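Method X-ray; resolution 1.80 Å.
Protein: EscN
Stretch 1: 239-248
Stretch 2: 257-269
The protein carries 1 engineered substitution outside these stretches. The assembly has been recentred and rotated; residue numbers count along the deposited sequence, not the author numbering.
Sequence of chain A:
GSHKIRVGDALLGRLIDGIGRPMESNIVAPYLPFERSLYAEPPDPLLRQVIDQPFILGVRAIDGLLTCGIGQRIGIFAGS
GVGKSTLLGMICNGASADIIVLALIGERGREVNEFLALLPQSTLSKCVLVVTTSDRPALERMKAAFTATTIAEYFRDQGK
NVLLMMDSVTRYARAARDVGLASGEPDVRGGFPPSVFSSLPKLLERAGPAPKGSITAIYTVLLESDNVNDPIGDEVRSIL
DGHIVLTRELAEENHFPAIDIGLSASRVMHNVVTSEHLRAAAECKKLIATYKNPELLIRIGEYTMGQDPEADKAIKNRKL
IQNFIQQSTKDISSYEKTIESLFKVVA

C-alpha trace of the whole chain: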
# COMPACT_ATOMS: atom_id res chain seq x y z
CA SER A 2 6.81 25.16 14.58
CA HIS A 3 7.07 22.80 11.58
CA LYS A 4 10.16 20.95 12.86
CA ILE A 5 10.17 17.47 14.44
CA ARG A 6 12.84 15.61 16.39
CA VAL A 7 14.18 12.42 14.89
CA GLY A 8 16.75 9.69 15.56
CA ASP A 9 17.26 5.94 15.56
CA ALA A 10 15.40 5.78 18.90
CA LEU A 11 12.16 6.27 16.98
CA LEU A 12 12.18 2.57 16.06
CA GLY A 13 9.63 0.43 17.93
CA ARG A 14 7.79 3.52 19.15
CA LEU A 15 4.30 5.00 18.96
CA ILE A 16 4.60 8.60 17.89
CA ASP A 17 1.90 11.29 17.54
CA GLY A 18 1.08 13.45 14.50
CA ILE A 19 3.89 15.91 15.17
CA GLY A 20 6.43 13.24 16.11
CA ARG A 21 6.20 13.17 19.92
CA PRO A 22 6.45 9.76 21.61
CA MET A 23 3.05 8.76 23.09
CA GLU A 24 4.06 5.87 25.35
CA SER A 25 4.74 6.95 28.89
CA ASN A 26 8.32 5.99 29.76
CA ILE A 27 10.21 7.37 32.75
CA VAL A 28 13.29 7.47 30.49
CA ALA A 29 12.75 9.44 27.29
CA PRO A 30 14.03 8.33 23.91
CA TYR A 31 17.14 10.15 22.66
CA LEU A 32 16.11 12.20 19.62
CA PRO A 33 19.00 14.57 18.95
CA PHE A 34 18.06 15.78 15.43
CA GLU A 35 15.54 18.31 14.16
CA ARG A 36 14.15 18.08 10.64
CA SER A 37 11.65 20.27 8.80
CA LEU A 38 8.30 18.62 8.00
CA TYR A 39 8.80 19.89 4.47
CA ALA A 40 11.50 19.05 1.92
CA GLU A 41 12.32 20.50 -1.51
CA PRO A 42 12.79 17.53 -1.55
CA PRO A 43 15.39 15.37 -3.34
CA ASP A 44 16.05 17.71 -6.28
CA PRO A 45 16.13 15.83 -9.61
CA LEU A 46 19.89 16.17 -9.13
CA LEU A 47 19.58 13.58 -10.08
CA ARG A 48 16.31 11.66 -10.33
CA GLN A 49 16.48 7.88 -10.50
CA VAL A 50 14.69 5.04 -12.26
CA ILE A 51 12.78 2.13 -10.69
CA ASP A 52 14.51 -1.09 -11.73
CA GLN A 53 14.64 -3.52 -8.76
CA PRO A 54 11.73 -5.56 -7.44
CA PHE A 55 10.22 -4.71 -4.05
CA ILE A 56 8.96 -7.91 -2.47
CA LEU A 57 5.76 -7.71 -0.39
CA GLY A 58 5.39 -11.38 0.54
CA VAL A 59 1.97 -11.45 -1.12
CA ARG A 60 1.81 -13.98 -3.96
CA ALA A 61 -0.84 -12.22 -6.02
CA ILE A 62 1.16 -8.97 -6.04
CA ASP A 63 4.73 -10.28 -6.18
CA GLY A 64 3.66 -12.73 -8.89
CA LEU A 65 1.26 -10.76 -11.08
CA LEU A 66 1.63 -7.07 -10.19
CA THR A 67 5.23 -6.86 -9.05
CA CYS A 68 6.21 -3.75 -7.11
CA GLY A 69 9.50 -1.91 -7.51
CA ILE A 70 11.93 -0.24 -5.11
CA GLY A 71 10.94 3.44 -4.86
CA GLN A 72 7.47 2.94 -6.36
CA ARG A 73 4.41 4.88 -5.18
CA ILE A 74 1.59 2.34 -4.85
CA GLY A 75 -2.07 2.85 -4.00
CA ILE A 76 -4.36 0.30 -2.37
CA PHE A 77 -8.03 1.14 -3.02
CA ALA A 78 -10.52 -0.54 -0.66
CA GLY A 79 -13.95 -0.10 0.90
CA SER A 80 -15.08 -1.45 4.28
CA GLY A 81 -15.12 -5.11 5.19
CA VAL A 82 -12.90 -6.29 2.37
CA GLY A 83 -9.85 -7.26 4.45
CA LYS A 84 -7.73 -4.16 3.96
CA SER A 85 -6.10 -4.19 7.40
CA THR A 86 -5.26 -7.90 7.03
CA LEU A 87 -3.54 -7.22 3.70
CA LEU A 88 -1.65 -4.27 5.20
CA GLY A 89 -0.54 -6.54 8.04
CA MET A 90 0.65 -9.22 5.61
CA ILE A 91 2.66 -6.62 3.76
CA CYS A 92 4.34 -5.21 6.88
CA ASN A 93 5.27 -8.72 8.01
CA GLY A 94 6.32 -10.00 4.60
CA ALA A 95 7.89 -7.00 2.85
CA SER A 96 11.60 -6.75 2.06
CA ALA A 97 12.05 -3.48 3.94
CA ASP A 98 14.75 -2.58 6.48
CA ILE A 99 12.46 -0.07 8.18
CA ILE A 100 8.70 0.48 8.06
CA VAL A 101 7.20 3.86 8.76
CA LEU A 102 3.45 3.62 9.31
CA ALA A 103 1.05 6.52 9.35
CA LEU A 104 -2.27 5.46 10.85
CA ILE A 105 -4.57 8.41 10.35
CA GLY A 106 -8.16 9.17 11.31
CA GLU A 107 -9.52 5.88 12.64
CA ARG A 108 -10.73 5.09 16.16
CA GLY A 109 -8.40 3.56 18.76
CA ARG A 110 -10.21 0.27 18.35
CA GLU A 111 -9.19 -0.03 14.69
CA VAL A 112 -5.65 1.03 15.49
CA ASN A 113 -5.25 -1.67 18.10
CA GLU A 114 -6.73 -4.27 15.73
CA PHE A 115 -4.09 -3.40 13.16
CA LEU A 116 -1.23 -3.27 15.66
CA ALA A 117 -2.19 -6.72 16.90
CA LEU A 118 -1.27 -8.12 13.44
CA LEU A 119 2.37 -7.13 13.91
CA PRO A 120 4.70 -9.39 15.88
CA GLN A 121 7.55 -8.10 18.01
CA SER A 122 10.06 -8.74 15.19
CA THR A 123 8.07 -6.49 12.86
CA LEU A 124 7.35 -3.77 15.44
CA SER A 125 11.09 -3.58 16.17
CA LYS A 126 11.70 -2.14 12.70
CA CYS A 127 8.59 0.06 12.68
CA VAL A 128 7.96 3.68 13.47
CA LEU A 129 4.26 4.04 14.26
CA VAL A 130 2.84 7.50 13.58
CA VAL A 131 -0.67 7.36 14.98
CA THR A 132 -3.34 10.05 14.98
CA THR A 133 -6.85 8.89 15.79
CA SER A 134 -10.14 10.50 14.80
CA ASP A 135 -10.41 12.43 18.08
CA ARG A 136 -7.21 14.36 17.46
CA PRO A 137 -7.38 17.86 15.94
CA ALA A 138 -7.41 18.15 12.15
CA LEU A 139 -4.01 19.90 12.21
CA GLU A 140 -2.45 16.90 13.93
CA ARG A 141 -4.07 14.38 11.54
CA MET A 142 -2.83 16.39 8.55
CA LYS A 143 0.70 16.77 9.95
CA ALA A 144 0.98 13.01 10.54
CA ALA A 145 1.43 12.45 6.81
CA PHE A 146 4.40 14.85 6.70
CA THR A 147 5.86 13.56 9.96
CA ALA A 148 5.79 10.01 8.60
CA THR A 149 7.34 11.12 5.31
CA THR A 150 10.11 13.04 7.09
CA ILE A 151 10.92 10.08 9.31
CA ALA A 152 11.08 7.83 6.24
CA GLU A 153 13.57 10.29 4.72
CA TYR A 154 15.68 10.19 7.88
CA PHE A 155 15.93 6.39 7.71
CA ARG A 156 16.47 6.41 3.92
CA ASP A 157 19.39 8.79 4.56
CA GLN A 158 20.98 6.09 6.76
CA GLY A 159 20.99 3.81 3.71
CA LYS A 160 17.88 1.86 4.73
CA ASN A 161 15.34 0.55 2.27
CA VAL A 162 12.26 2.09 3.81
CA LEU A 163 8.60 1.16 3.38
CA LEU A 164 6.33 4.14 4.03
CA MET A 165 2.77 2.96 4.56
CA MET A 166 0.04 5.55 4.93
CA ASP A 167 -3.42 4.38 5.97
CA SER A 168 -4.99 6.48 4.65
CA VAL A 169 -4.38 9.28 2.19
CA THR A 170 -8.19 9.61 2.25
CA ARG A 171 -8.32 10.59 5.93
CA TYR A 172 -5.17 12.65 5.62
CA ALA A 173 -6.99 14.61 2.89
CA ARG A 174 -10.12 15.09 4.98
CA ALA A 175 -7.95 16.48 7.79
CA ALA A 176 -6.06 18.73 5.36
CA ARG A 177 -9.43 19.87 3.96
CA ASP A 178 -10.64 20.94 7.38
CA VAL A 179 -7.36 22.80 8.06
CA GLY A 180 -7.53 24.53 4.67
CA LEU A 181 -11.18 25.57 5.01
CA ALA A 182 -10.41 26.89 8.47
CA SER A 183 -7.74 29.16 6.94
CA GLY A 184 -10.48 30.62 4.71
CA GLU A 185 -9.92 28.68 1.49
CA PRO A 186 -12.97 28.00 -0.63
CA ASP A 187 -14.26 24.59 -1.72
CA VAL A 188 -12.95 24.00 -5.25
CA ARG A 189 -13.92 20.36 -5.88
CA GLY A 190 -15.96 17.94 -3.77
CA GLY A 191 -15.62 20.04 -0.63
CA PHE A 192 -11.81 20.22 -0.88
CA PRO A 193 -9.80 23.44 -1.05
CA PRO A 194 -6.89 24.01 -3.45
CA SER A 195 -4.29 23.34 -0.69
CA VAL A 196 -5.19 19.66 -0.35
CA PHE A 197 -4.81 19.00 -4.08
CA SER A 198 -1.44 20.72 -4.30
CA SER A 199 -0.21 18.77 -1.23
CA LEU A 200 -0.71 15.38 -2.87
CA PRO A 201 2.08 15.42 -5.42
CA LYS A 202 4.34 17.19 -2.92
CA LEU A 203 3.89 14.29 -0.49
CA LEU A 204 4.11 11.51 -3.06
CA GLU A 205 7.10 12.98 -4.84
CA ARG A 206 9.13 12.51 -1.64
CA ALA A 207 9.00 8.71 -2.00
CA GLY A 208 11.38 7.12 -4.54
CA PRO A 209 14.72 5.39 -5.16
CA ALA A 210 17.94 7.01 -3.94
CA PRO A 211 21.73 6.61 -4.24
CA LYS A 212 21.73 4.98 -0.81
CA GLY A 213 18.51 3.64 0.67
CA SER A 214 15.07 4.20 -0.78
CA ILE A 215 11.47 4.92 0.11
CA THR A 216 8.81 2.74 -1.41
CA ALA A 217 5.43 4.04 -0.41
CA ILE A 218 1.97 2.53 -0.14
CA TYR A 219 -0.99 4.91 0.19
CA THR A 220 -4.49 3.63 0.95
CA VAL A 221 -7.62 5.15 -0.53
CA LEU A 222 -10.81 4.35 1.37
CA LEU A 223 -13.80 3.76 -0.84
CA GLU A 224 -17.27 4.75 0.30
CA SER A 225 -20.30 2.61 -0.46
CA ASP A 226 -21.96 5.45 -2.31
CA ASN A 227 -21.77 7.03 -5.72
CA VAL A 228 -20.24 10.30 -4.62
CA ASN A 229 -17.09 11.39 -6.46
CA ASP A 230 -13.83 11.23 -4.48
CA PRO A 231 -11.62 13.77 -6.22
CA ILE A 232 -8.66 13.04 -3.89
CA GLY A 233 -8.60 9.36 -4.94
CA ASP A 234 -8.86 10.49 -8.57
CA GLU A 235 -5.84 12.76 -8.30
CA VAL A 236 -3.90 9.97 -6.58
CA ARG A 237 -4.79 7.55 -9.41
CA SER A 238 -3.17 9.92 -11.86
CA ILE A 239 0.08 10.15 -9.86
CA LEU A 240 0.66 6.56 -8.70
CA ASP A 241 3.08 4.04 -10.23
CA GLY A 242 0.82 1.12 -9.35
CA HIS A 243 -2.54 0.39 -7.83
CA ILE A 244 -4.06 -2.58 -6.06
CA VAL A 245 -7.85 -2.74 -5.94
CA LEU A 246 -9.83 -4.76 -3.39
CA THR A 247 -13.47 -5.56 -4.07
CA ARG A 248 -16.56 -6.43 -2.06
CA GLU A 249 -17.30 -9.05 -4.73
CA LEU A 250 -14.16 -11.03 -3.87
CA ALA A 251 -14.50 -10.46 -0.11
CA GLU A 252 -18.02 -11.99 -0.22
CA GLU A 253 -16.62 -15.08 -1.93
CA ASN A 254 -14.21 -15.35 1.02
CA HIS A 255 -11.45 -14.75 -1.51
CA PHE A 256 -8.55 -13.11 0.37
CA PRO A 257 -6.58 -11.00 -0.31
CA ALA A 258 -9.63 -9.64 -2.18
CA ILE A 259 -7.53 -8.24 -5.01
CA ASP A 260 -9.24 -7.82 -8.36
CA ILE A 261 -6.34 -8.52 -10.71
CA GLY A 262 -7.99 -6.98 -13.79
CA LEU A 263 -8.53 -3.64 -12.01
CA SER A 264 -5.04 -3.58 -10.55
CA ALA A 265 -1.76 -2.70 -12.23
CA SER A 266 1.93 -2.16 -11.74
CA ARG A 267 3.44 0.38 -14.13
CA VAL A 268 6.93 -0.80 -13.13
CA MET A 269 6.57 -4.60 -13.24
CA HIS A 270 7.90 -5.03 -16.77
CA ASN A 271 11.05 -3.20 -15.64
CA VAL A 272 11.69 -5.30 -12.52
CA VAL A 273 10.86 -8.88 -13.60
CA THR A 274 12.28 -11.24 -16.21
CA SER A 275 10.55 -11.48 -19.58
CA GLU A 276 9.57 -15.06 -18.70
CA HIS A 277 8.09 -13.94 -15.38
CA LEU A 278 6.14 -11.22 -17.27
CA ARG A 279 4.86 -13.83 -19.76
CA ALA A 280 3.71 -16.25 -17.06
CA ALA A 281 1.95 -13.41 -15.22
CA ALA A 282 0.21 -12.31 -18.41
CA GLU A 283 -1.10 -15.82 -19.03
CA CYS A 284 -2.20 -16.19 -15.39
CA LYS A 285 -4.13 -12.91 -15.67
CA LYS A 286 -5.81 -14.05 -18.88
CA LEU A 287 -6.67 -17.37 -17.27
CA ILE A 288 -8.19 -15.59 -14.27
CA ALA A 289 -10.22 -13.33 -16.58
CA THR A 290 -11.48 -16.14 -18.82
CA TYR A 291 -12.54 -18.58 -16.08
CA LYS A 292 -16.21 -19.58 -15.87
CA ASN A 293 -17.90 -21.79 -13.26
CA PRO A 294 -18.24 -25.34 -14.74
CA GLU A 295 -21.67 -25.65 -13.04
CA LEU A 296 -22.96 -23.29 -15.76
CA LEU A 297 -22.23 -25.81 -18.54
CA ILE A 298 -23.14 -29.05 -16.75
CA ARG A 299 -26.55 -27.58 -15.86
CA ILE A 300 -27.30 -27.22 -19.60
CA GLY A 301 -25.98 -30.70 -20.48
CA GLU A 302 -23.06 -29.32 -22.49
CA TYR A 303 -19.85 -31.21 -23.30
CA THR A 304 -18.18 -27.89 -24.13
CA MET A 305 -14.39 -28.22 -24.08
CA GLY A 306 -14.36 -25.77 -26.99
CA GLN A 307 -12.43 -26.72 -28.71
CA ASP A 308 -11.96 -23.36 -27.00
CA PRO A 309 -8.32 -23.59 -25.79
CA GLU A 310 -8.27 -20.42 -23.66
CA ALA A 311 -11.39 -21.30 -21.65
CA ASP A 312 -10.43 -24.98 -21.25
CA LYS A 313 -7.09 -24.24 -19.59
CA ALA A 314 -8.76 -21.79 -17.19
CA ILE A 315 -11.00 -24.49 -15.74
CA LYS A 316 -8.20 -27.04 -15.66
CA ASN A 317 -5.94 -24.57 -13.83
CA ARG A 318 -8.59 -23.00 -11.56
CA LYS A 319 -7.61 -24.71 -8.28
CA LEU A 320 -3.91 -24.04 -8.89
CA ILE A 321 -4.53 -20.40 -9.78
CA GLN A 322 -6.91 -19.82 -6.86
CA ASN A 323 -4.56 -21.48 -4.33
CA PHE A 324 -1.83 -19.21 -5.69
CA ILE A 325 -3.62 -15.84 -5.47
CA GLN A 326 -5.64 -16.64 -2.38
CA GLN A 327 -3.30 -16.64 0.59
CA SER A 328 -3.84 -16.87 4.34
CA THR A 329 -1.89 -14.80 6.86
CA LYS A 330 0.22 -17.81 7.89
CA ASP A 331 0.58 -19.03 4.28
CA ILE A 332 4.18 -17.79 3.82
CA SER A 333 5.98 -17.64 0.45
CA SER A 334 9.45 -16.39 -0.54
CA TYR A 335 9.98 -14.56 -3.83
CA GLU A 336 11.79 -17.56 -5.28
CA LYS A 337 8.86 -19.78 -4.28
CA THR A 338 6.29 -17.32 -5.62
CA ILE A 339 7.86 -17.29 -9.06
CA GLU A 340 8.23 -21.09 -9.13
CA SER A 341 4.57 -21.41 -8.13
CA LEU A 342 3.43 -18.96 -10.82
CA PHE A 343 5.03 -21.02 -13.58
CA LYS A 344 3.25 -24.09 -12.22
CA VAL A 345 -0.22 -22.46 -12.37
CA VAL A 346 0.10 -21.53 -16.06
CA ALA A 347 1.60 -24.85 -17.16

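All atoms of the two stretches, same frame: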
# COMPACT_ATOMS: atom_id res chain seq x y z
N ILE A 239 -1.31 9.98 -10.27
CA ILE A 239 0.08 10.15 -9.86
C ILE A 239 0.80 8.84 -9.62
O ILE A 239 2.01 8.76 -9.82
CB ILE A 239 0.18 10.92 -8.53
CG1 ILE A 239 -0.40 12.34 -8.64
CG2 ILE A 239 1.64 11.00 -8.08
CD1 ILE A 239 -0.64 12.97 -7.27
N LEU A 240 0.06 7.83 -9.15
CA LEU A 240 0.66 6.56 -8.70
C LEU A 240 1.40 5.79 -9.79
O LEU A 240 1.10 5.94 -10.98
CB LEU A 240 -0.42 5.66 -8.11
CG LEU A 240 -1.08 6.12 -6.81
CD1 LEU A 240 -2.34 5.27 -6.57
CD2 LEU A 240 -0.13 6.03 -5.64
N ASP A 241 2.34 4.95 -9.36
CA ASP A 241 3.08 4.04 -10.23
C ASP A 241 2.47 2.64 -10.24
O ASP A 241 2.91 1.78 -10.99
CB ASP A 241 4.52 3.90 -9.75
CG ASP A 241 5.25 5.23 -9.63
OD1 ASP A 241 5.10 6.07 -10.55
OD2 ASP A 241 5.97 5.44 -8.63
N GLY A 242 1.48 2.41 -9.39
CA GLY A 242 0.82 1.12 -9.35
C GLY A 242 -0.39 1.23 -8.46
O GLY A 242 -0.44 2.09 -7.59
N HIS A 243 -1.36 0.36 -8.66
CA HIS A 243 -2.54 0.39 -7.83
C HIS A 243 -3.10 -1.02 -7.66
O HIS A 243 -3.16 -1.82 -8.61
CB HIS A 243 -3.59 1.37 -8.40
CG HIS A 243 -4.04 1.03 -9.78
ND1 HIS A 243 -3.30 1.33 -10.90
CD2 HIS A 243 -5.15 0.39 -10.22
CE1 HIS A 243 -3.92 0.88 -11.97
NE2 HIS A 243 -5.05 0.31 -11.59
N ILE A 244 -3.51 -1.30 -6.43
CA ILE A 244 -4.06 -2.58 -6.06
C ILE A 244 -5.49 -2.32 -5.63
O ILE A 244 -5.73 -1.50 -4.74
CB ILE A 244 -3.30 -3.17 -4.87
CG1 ILE A 244 -1.83 -3.38 -5.22
CG2 ILE A 244 -3.94 -4.47 -4.38
CD1 ILE A 244 -1.62 -4.28 -6.42
N VAL A 245 -6.44 -3.01 -6.23
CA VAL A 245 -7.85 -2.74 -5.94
C VAL A 245 -8.50 -3.94 -5.26
O VAL A 245 -8.46 -5.05 -5.79
CB VAL A 245 -8.61 -2.43 -7.23
CG1 VAL A 245 -10.11 -2.26 -6.93
CG2 VAL A 245 -8.02 -1.18 -7.89
N LEU A 246 -9.11 -3.70 -4.10
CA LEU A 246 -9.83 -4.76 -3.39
C LEU A 246 -11.31 -4.57 -3.63
O LEU A 246 -11.78 -3.43 -3.67
CB LEU A 246 -9.56 -4.69 -1.89
CG LEU A 246 -8.10 -4.58 -1.47
CD1 LEU A 246 -7.96 -4.75 0.07
CD2 LEU A 246 -7.26 -5.61 -2.20
N THR A 247 -12.05 -5.66 -3.75
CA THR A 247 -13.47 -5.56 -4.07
C THR A 247 -14.35 -6.32 -3.09
O THR A 247 -13.97 -7.38 -2.59
CB THR A 247 -13.79 -6.08 -5.49
OG1 THR A 247 -13.48 -7.48 -5.57
CG2 THR A 247 -12.99 -5.31 -6.54
N ARG A 248 -15.53 -5.76 -2.85
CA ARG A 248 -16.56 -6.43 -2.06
C ARG A 248 -16.93 -7.77 -2.69
O ARG A 248 -17.17 -8.76 -1.99
CB ARG A 248 -17.79 -5.53 -1.92
CG ARG A 248 -18.88 -6.09 -1.01
CD ARG A 248 -19.68 -4.97 -0.35
NE ARG A 248 -18.88 -4.28 0.67
CZ ARG A 248 -18.42 -3.04 0.55
NH1 ARG A 248 -18.69 -2.34 -0.55
NH2 ARG A 248 -17.69 -2.50 1.52
N PRO A 257 -6.24 -12.43 -0.15
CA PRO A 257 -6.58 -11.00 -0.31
C PRO A 257 -7.58 -10.76 -1.43
O PRO A 257 -7.49 -11.43 -2.46
CB PRO A 257 -5.23 -10.37 -0.70
CG PRO A 257 -4.20 -11.30 -0.09
CD PRO A 257 -4.79 -12.67 -0.30
N ALA A 258 -8.51 -9.81 -1.26
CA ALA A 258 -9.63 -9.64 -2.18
C ALA A 258 -9.24 -8.76 -3.37
O ALA A 258 -9.98 -7.85 -3.75
CB ALA A 258 -10.84 -9.05 -1.46
N ILE A 259 -8.08 -9.06 -3.95
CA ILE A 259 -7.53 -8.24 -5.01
C ILE A 259 -8.14 -8.59 -6.36
O ILE A 259 -8.05 -9.73 -6.82
CB ILE A 259 -6.00 -8.40 -5.11
CG1 ILE A 259 -5.31 -8.02 -3.79
CG2 ILE A 259 -5.48 -7.59 -6.27
CD1 ILE A 259 -3.84 -8.51 -3.70
N ASP A 260 -8.75 -7.61 -7.01
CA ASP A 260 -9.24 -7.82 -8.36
C ASP A 260 -8.07 -7.58 -9.30
O ASP A 260 -7.64 -6.45 -9.50
CB ASP A 260 -10.38 -6.85 -8.67
CG ASP A 260 -11.03 -7.13 -10.03
OD1 ASP A 260 -10.31 -7.13 -11.04
OD2 ASP A 260 -12.26 -7.34 -10.06
N ILE A 261 -7.56 -8.65 -9.89
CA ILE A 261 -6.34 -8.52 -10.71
C ILE A 261 -6.55 -7.61 -11.93
O ILE A 261 -5.67 -6.83 -12.29
CB ILE A 261 -5.81 -9.92 -11.12
CG1 ILE A 261 -5.65 -10.80 -9.88
CG2 ILE A 261 -4.50 -9.80 -11.94
CD1 ILE A 261 -4.53 -10.39 -8.92
N GLY A 262 -7.72 -7.71 -12.55
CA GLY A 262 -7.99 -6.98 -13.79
C GLY A 262 -8.12 -5.48 -13.59
O GLY A 262 -7.95 -4.69 -14.53
N LEU A 263 -8.40 -5.07 -12.35
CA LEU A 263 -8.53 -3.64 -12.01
C LEU A 263 -7.26 -3.09 -11.39
O LEU A 263 -7.16 -1.90 -11.07
CB LEU A 263 -9.66 -3.44 -11.00
CG LEU A 263 -11.06 -3.69 -11.54
CD1 LEU A 263 -12.06 -3.60 -10.40
CD2 LEU A 263 -11.35 -2.66 -12.63
N SER A 264 -6.27 -3.96 -11.22
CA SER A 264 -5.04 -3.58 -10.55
C SER A 264 -3.97 -3.47 -11.61
O SER A 264 -4.14 -3.99 -12.71
CB SER A 264 -4.65 -4.59 -9.48
OG SER A 264 -5.64 -4.68 -8.46
N ALA A 265 -2.87 -2.79 -11.28
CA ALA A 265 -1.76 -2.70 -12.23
C ALA A 265 -0.47 -2.32 -11.54
O ALA A 265 -0.47 -1.72 -10.47
CB ALA A 265 -2.08 -1.70 -13.35
N SER A 266 0.65 -2.70 -12.14
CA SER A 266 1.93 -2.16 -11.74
C SER A 266 2.60 -1.59 -12.97
O SER A 266 2.92 -2.35 -13.90
CB SER A 266 2.83 -3.26 -11.18
OG SER A 266 4.12 -2.73 -10.99
N ARG A 267 2.81 -0.27 -12.98
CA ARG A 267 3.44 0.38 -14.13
C ARG A 267 4.93 0.04 -14.24
O ARG A 267 5.55 0.32 -15.26
CB ARG A 267 3.28 1.90 -14.09
CG ARG A 267 1.84 2.39 -14.14
CD ARG A 267 1.80 3.91 -14.25
NE ARG A 267 2.24 4.38 -15.57
CZ ARG A 267 1.40 4.66 -16.57
NH1 ARG A 267 0.10 4.53 -16.39
NH2 ARG A 267 1.87 5.09 -17.74
N VAL A 268 5.49 -0.54 -13.18
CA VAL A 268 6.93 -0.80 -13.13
C VAL A 268 7.30 -2.28 -13.30
O VAL A 268 8.46 -2.61 -13.48
CB VAL A 268 7.59 -0.27 -11.83
CG1 VAL A 268 7.23 1.21 -11.58
CG2 VAL A 268 7.25 -1.15 -10.63
N MET A 269 6.31 -3.16 -13.20
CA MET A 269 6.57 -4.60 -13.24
C MET A 269 7.46 -5.03 -14.39
O MET A 269 8.42 -5.77 -14.19
CB MET A 269 5.26 -5.38 -13.31
CG MET A 269 5.46 -6.89 -13.47
SD MET A 269 3.93 -7.79 -13.24
CE MET A 269 4.57 -9.48 -13.29
O HOH W 1 -13.82 -8.23 -8.19

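The two stretches pair chiefly through their backbones, as an antiparallel strand contact interrupted by a turn whose serine takes over one rung of the hydrogen-bond ladder. At one end, R267 N donates to D241 O (2.9 Å). H243 and A265 then form a hydrogen-bonded pair, H243 N to A265 O and A265 N to H243 O, both 2.9 Å. Between these rungs G242 faces S266 with CA atoms 4.2 Å apart. G242 CA lies 3.3 Å from A265 O; a CB here would also sit 3.3 Å from A265 O, a tight fit, so glycine suits the place.

Beyond A265 the second stretch turns, and a side chain replaces the backbone acceptor: V245 N donates to S264 OG (2.9 Å), while S264 OG donates to D260 O (2.9 Å). A small hydroxyl suits this place because it can accept and donate at once, tying the turn to the strand. Backbone pairing then resumes, with D260 N donating to V245 O (2.9 Å) and T247 N to A258 O (3.0 Å).

Side chains fill the space around this ladder. I259 CG1 lies 3.5 Å from L246 CD2 and 3.9 Å from I244 CG2, and V245 CB meets L263 CB at 4.0 Å; these branched apolar side chains pack by van der Waals contact, with no polar group to satisfy. The H243 ring folds over the partner strand, its CE1 3.5 Å from A265 CB and A265 N over one face. One water bridges T247 OG1 (2.7 Å) and D260 OD2 (2.6 Å), donating to the carboxylate.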